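Local coordinates for EGF family domain-containing protein (Toxoplasma gondii, PDB 4Z80) that probably acts in host-cell invasion at the moving junction, as an AMA-family surface protein that binds a peptide of its RON2-type partner, at residues I79-A91 and R290-S302. Sequence-based numbering, arbitrary orientation.
Sequences IDTKTTVGAPYMA and RLLGYHTQDFRSS
The carboxylate of D80 takes hold of the loop at H295 and T296. D80 OD1 accepts the backbone N of H295 at 3.0 Å, almost straight at 173°. D80 OD2 takes two donors: T296 N comes in on its syn lone pair, while T296 OG1 sits on the anti side, only 2.6 Å from D80 OD2. With CG tucked between the backbone N and carbonyl carbon (chi1 62°), D80 turns its acid group onto the loop. A water sits between D80 OD1 and the carbonyl of G293, close enough to bond to both. Four residues on, T84 OG1 meets T296 OG1 tip to tip at 2.7 Å, and the T84 methyl CG2 lies over the centre of the F299 ring, 3.9 Å from its centroid. A second water ties the carbonyls of T84 and D298.

Beside this, H295 reaches strand 89-91: M90 CA packs over one face of the imidazole, and H295 ND1 stands 2.9 Å from A91 N. Q297 NE2 donates to H295 O nearly straight (172°) and also to G59 O, its OE1 bonds K100 NZ, and A91 CB merely packs against the amide. Y294, whose CD1 is 3.6 Å from D80 CB, bonds E149 through its hydroxyl.

The contact thus joins strand 89-91, paired antiparallel with 60-62, to the loop after sheet-edge strand 289-291 in the AMA1-family (PAN-clan) region. One buried acid, held by three protein donors, pins that irregular loop to residues 79-91, and its negative charge is probably eased by these bonds.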
loop_
_atom_site.group_PDB
_atom_site.type_symbol
_atom_site.label_atom_id
_atom_site.label_comp_id
_atom_site.label_asym_id
_atom_site.label_seq_id
_atom_site.Cartn_x
_atom_site.Cartn_y
_atom_site.Cartn_z
ATOM N N ILE A 79 -9.053 -10.972 9.757
ATOM C CA ILE A 79 -8.533 -10.082 8.728
ATOM C C ILE A 79 -9.600 -9.016 8.506
ATOM O O ILE A 79 -10.779 -9.343 8.419
ATOM C CB ILE A 79 -8.218 -10.832 7.429
ATOM C CG1 ILE A 79 -7.350 -12.063 7.735
ATOM C CG2 ILE A 79 -7.517 -9.895 6.446
ATOM C CD1 ILE A 79 -6.993 -12.867 6.548
ATOM N N ASP A 80 -9.199 -7.749 8.437
ATOM C CA ASP A 80 -10.162 -6.649 8.454
ATOM C C ASP A 80 -11.187 -6.741 7.323
ATOM O O ASP A 80 -12.337 -6.336 7.485
ATOM C CB ASP A 80 -9.435 -5.296 8.406
ATOM C CG ASP A 80 -8.623 -5.094 7.135
ATOM O OD1 ASP A 80 -7.518 -5.682 7.002
ATOM O OD2 ASP A 80 -9.079 -4.310 6.284
ATOM N N THR A 81 -10.782 -7.300 6.191
ATOM C CA THR A 81 -11.673 -7.446 5.038
ATOM C C THR A 81 -12.794 -8.481 5.236
ATOM O O THR A 81 -13.800 -8.453 4.523
ATOM C CB THR A 81 -10.857 -7.815 3.788
ATOM O OG1 THR A 81 -9.890 -8.810 4.150
ATOM C CG2 THR A 81 -10.138 -6.571 3.254
ATOM N N LYS A 82 -12.646 -9.393 6.191
ATOM C CA LYS A 82 -13.729 -10.346 6.447
ATOM C C LYS A 82 -15.002 -9.595 6.821
ATOM O O LYS A 82 -16.093 -9.925 6.351
ATOM C CB LYS A 82 -13.352 -11.331 7.547
ATOM C CG LYS A 82 -12.367 -12.359 7.079
ATOM C CD LYS A 82 -12.362 -13.562 8.004
ATOM C CE LYS A 82 -11.039 -13.714 8.696
ATOM N NZ LYS A 82 -10.828 -15.139 9.109
ATOM N N THR A 83 -14.848 -8.561 7.631
ATOM C CA THR A 83 -15.980 -7.755 8.072
ATOM C C THR A 83 -16.460 -6.787 6.999
ATOM O O THR A 83 -17.657 -6.643 6.777
ATOM C CB THR A 83 -15.614 -6.953 9.331
ATOM O OG1 THR A 83 -15.340 -7.861 10.403
ATOM C CG2 THR A 83 -16.748 -6.006 9.749
ATOM N N THR A 84 -15.528 -6.117 6.332
ATOM C CA THR A 84 -15.888 -5.045 5.424
ATOM C C THR A 84 -16.225 -5.520 4.017
ATOM O O THR A 84 -16.976 -4.849 3.314
ATOM C CB THR A 84 -14.753 -4.035 5.313
ATOM O OG1 THR A 84 -13.581 -4.718 4.857
ATOM C CG2 THR A 84 -14.478 -3.363 6.669
ATOM N N VAL A 85 -15.667 -6.657 3.601
ATOM C CA VAL A 85 -15.851 -7.159 2.235
ATOM C C VAL A 85 -16.530 -8.531 2.205
ATOM O O VAL A 85 -17.240 -8.850 1.248
ATOM C CB VAL A 85 -14.496 -7.244 1.483
ATOM C CG1 VAL A 85 -14.715 -7.599 0.001
ATOM C CG2 VAL A 85 -13.737 -5.925 1.618
ATOM N N GLY A 86 -16.328 -9.332 3.246
ATOM C CA GLY A 86 -16.992 -10.622 3.356
ATOM C C GLY A 86 -16.104 -11.818 3.080
ATOM O O GLY A 86 -16.586 -12.952 3.033
ATOM N N ALA A 87 -14.813 -11.577 2.900
ATOM C CA ALA A 87 -13.850 -12.636 2.626
ATOM C C ALA A 87 -12.506 -12.209 3.187
ATOM O O ALA A 87 -12.239 -11.012 3.280
ATOM C CB ALA A 87 -13.744 -12.909 1.144
ATOM N N PRO A 88 -11.655 -13.175 3.567
ATOM C CA PRO A 88 -10.330 -12.815 4.087
ATOM C C PRO A 88 -9.377 -12.456 2.954
ATOM O O PRO A 88 -8.671 -13.303 2.410
ATOM C CB PRO A 88 -9.886 -14.072 4.836
ATOM C CG PRO A 88 -10.659 -15.170 4.266
ATOM C CD PRO A 88 -11.912 -14.621 3.654
ATOM N N TYR A 89 -9.417 -11.182 2.589
ATOM C CA TYR A 89 -8.660 -10.647 1.466
ATOM C C TYR A 89 -7.448 -9.819 1.897
ATOM O O TYR A 89 -7.533 -8.998 2.818
ATOM C CB TYR A 89 -9.554 -9.746 0.610
ATOM C CG TYR A 89 -10.564 -10.414 -0.298
ATOM C CD1 TYR A 89 -10.301 -11.621 -0.924
ATOM C CD2 TYR A 89 -11.773 -9.790 -0.564
ATOM C CE1 TYR A 89 -11.236 -12.198 -1.776
ATOM C CE2 TYR A 89 -12.703 -10.352 -1.405
ATOM C CZ TYR A 89 -12.434 -11.553 -2.006
ATOM O OH TYR A 89 -13.379 -12.101 -2.849
ATOM N N MET A 90 -6.336 -10.012 1.192
ATOM C CA MET A 90 -5.230 -9.060 1.236
ATOM C C MET A 90 -5.355 -8.070 0.078
ATOM O O MET A 90 -5.927 -8.391 -0.966
ATOM C CB MET A 90 -3.875 -9.783 1.190
ATOM C CG MET A 90 -3.623 -10.609 -0.048
ATOM S SD MET A 90 -2.104 -11.576 0.158
ATOM C CE MET A 90 -2.002 -12.316 -1.465
ATOM N N ALA A 91 -4.826 -6.865 0.272
ATOM C CA ALA A 91 -4.749 -5.877 -0.794
ATOM C C ALA A 91 -3.827 -6.403 -1.890
ATOM O O ALA A 91 -2.723 -6.878 -1.605
ATOM C CB ALA A 91 -4.248 -4.542 -0.258
ATOM N N ARG A 290 5.063 4.264 4.464
ATOM C CA ARG A 290 4.210 4.033 5.631
ATOM C C ARG A 290 3.352 2.794 5.408
ATOM O O ARG A 290 2.569 2.743 4.467
ATOM C CB ARG A 290 3.323 5.247 5.899
ATOM C CG ARG A 290 2.704 5.253 7.277
ATOM C CD ARG A 290 3.660 5.891 8.291
ATOM N NE ARG A 290 3.132 5.817 9.649
ATOM C CZ ARG A 290 2.127 6.563 10.098
ATOM N NH1 ARG A 290 1.535 7.431 9.287
ATOM N NH2 ARG A 290 1.705 6.434 11.345
ATOM N N LEU A 291 3.518 1.790 6.263
ATOM C CA LEU A 291 2.701 0.585 6.205
ATOM C C LEU A 291 1.287 0.900 6.672
ATOM O O LEU A 291 1.108 1.672 7.613
ATOM C CB LEU A 291 3.303 -0.518 7.076
ATOM C CG LEU A 291 4.727 -0.950 6.717
ATOM C CD1 LEU A 291 5.204 -1.981 7.720
ATOM C CD2 LEU A 291 4.832 -1.491 5.306
ATOM N N LEU A 292 0.299 0.318 5.993
ATOM C CA LEU A 292 -1.101 0.422 6.396
ATOM C C LEU A 292 -1.497 -0.850 7.132
ATOM O O LEU A 292 -1.081 -1.954 6.768
ATOM C CB LEU A 292 -2.011 0.642 5.195
ATOM C CG LEU A 292 -1.699 1.854 4.317
ATOM C CD1 LEU A 292 -2.646 1.890 3.120
ATOM C CD2 LEU A 292 -1.790 3.145 5.102
ATOM N N GLY A 293 -2.326 -0.706 8.160
ATOM C CA GLY A 293 -2.712 -1.842 8.975
ATOM C C GLY A 293 -3.897 -2.624 8.435
ATOM O O GLY A 293 -4.177 -3.731 8.879
ATOM N N TYR A 294 -4.582 -2.036 7.462
ATOM C CA TYR A 294 -5.813 -2.599 6.911
ATOM C C TYR A 294 -5.715 -2.796 5.402
ATOM O O TYR A 294 -5.156 -1.948 4.688
ATOM C CB TYR A 294 -6.996 -1.681 7.211
ATOM C CG TYR A 294 -7.392 -1.523 8.663
ATOM C CD1 TYR A 294 -7.380 -2.600 9.540
ATOM C CD2 TYR A 294 -7.810 -0.291 9.146
ATOM C CE1 TYR A 294 -7.776 -2.449 10.867
ATOM C CE2 TYR A 294 -8.216 -0.129 10.464
ATOM C CZ TYR A 294 -8.194 -1.212 11.319
ATOM O OH TYR A 294 -8.593 -1.057 12.644
ATOM N N HIS A 295 -6.272 -3.909 4.929
ATOM C CA HIS A 295 -6.348 -4.227 3.505
ATOM C C HIS A 295 -7.547 -3.578 2.824
ATOM O O HIS A 295 -7.544 -3.386 1.608
ATOM C CB HIS A 295 -6.419 -5.731 3.293
ATOM C CG HIS A 295 -5.209 -6.464 3.772
ATOM N ND1 HIS A 295 -4.037 -6.517 3.050
ATOM C CD2 HIS A 295 -4.991 -7.170 4.904
ATOM C CE1 HIS A 295 -3.147 -7.233 3.720
ATOM N NE2 HIS A 295 -3.702 -7.642 4.846
ATOM N N THR A 296 -8.564 -3.251 3.613
ATOM C CA THR A 296 -9.786 -2.641 3.091
ATOM C C THR A 296 -9.452 -1.375 2.313
ATOM O O THR A 296 -8.676 -0.542 2.776
ATOM C CB THR A 296 -10.764 -2.299 4.249
ATOM O OG1 THR A 296 -11.164 -3.498 4.924
ATOM C CG2 THR A 296 -12.006 -1.613 3.722
ATOM N N GLN A 297 -10.049 -1.227 1.134
ATOM C CA GLN A 297 -9.886 -0.005 0.349
ATOM C C GLN A 297 -11.185 0.791 0.180
ATOM O O GLN A 297 -11.146 1.982 -0.098
ATOM C CB GLN A 297 -9.300 -0.363 -1.014
ATOM C CG GLN A 297 -7.831 -0.774 -0.933
ATOM C CD GLN A 297 -7.477 -1.821 -1.964
ATOM O OE1 GLN A 297 -7.394 -1.527 -3.154
ATOM N NE2 GLN A 297 -7.313 -3.059 -1.518
ATOM N N ASP A 298 -12.327 0.135 0.373
ATOM C CA ASP A 298 -13.637 0.784 0.244
ATOM C C ASP A 298 -14.597 0.147 1.236
ATOM O O ASP A 298 -14.695 -1.075 1.299
ATOM C CB ASP A 298 -14.170 0.643 -1.189
ATOM C CG ASP A 298 -15.356 1.555 -1.481
ATOM O OD1 ASP A 298 -16.474 1.260 -1.017
ATOM O OD2 ASP A 298 -15.173 2.551 -2.214
ATOM N N PHE A 299 -15.306 0.968 1.999
ATOM C CA PHE A 299 -16.334 0.479 2.916
ATOM C C PHE A 299 -17.388 1.564 3.007
ATOM O O PHE A 299 -17.080 2.708 3.332
ATOM C CB PHE A 299 -15.754 0.150 4.294
ATOM C CG PHE A 299 -16.733 -0.530 5.229
ATOM C CD1 PHE A 299 -17.425 -1.657 4.822
ATOM C CD2 PHE A 299 -16.937 -0.058 6.515
ATOM C CE1 PHE A 299 -18.313 -2.290 5.672
ATOM C CE2 PHE A 299 -17.825 -0.690 7.371
ATOM C CZ PHE A 299 -18.516 -1.807 6.945
ATOM N N ARG A 300 -18.627 1.226 2.665
ATOM C CA ARG A 300 -19.685 2.229 2.593
ATOM C C ARG A 300 -21.041 1.627 2.960
ATOM O O ARG A 300 -22.084 2.171 2.599
ATOM C CB ARG A 300 -19.741 2.850 1.195
ATOM C CG ARG A 300 -20.061 1.864 0.086
ATOM C CD ARG A 300 -20.131 2.550 -1.272
ATOM N NE ARG A 300 -18.818 2.910 -1.798
ATOM C CZ ARG A 300 -18.629 3.659 -2.878
ATOM N NH1 ARG A 300 -19.673 4.141 -3.544
ATOM N NH2 ARG A 300 -17.394 3.928 -3.287
ATOM N N SER A 301 -21.010 0.516 3.689
ATOM C CA SER A 301 -22.219 -0.119 4.210
ATOM C C SER A 301 -22.977 0.753 5.193
ATOM O O SER A 301 -22.432 1.701 5.745
ATOM C CB SER A 301 -21.849 -1.425 4.905
ATOM O OG SER A 301 -21.224 -2.309 4.000
ATOM N N SER A 302 -24.234 0.393 5.443
ATOM C CA SER A 302 -25.059 1.126 6.386
ATOM C C SER A 302 -24.473 1.130 7.793
ATOM O O SER A 302 -24.811 1.991 8.600
ATOM C CB SER A 302 -26.463 0.534 6.428
ATOM O OG SER A 302 -26.418 -0.811 6.832
HETATM O O HOH W 1 -5.066 -6.251 8.327
HETATM O O HOH W 2 -16.706 -3.081 1.173
#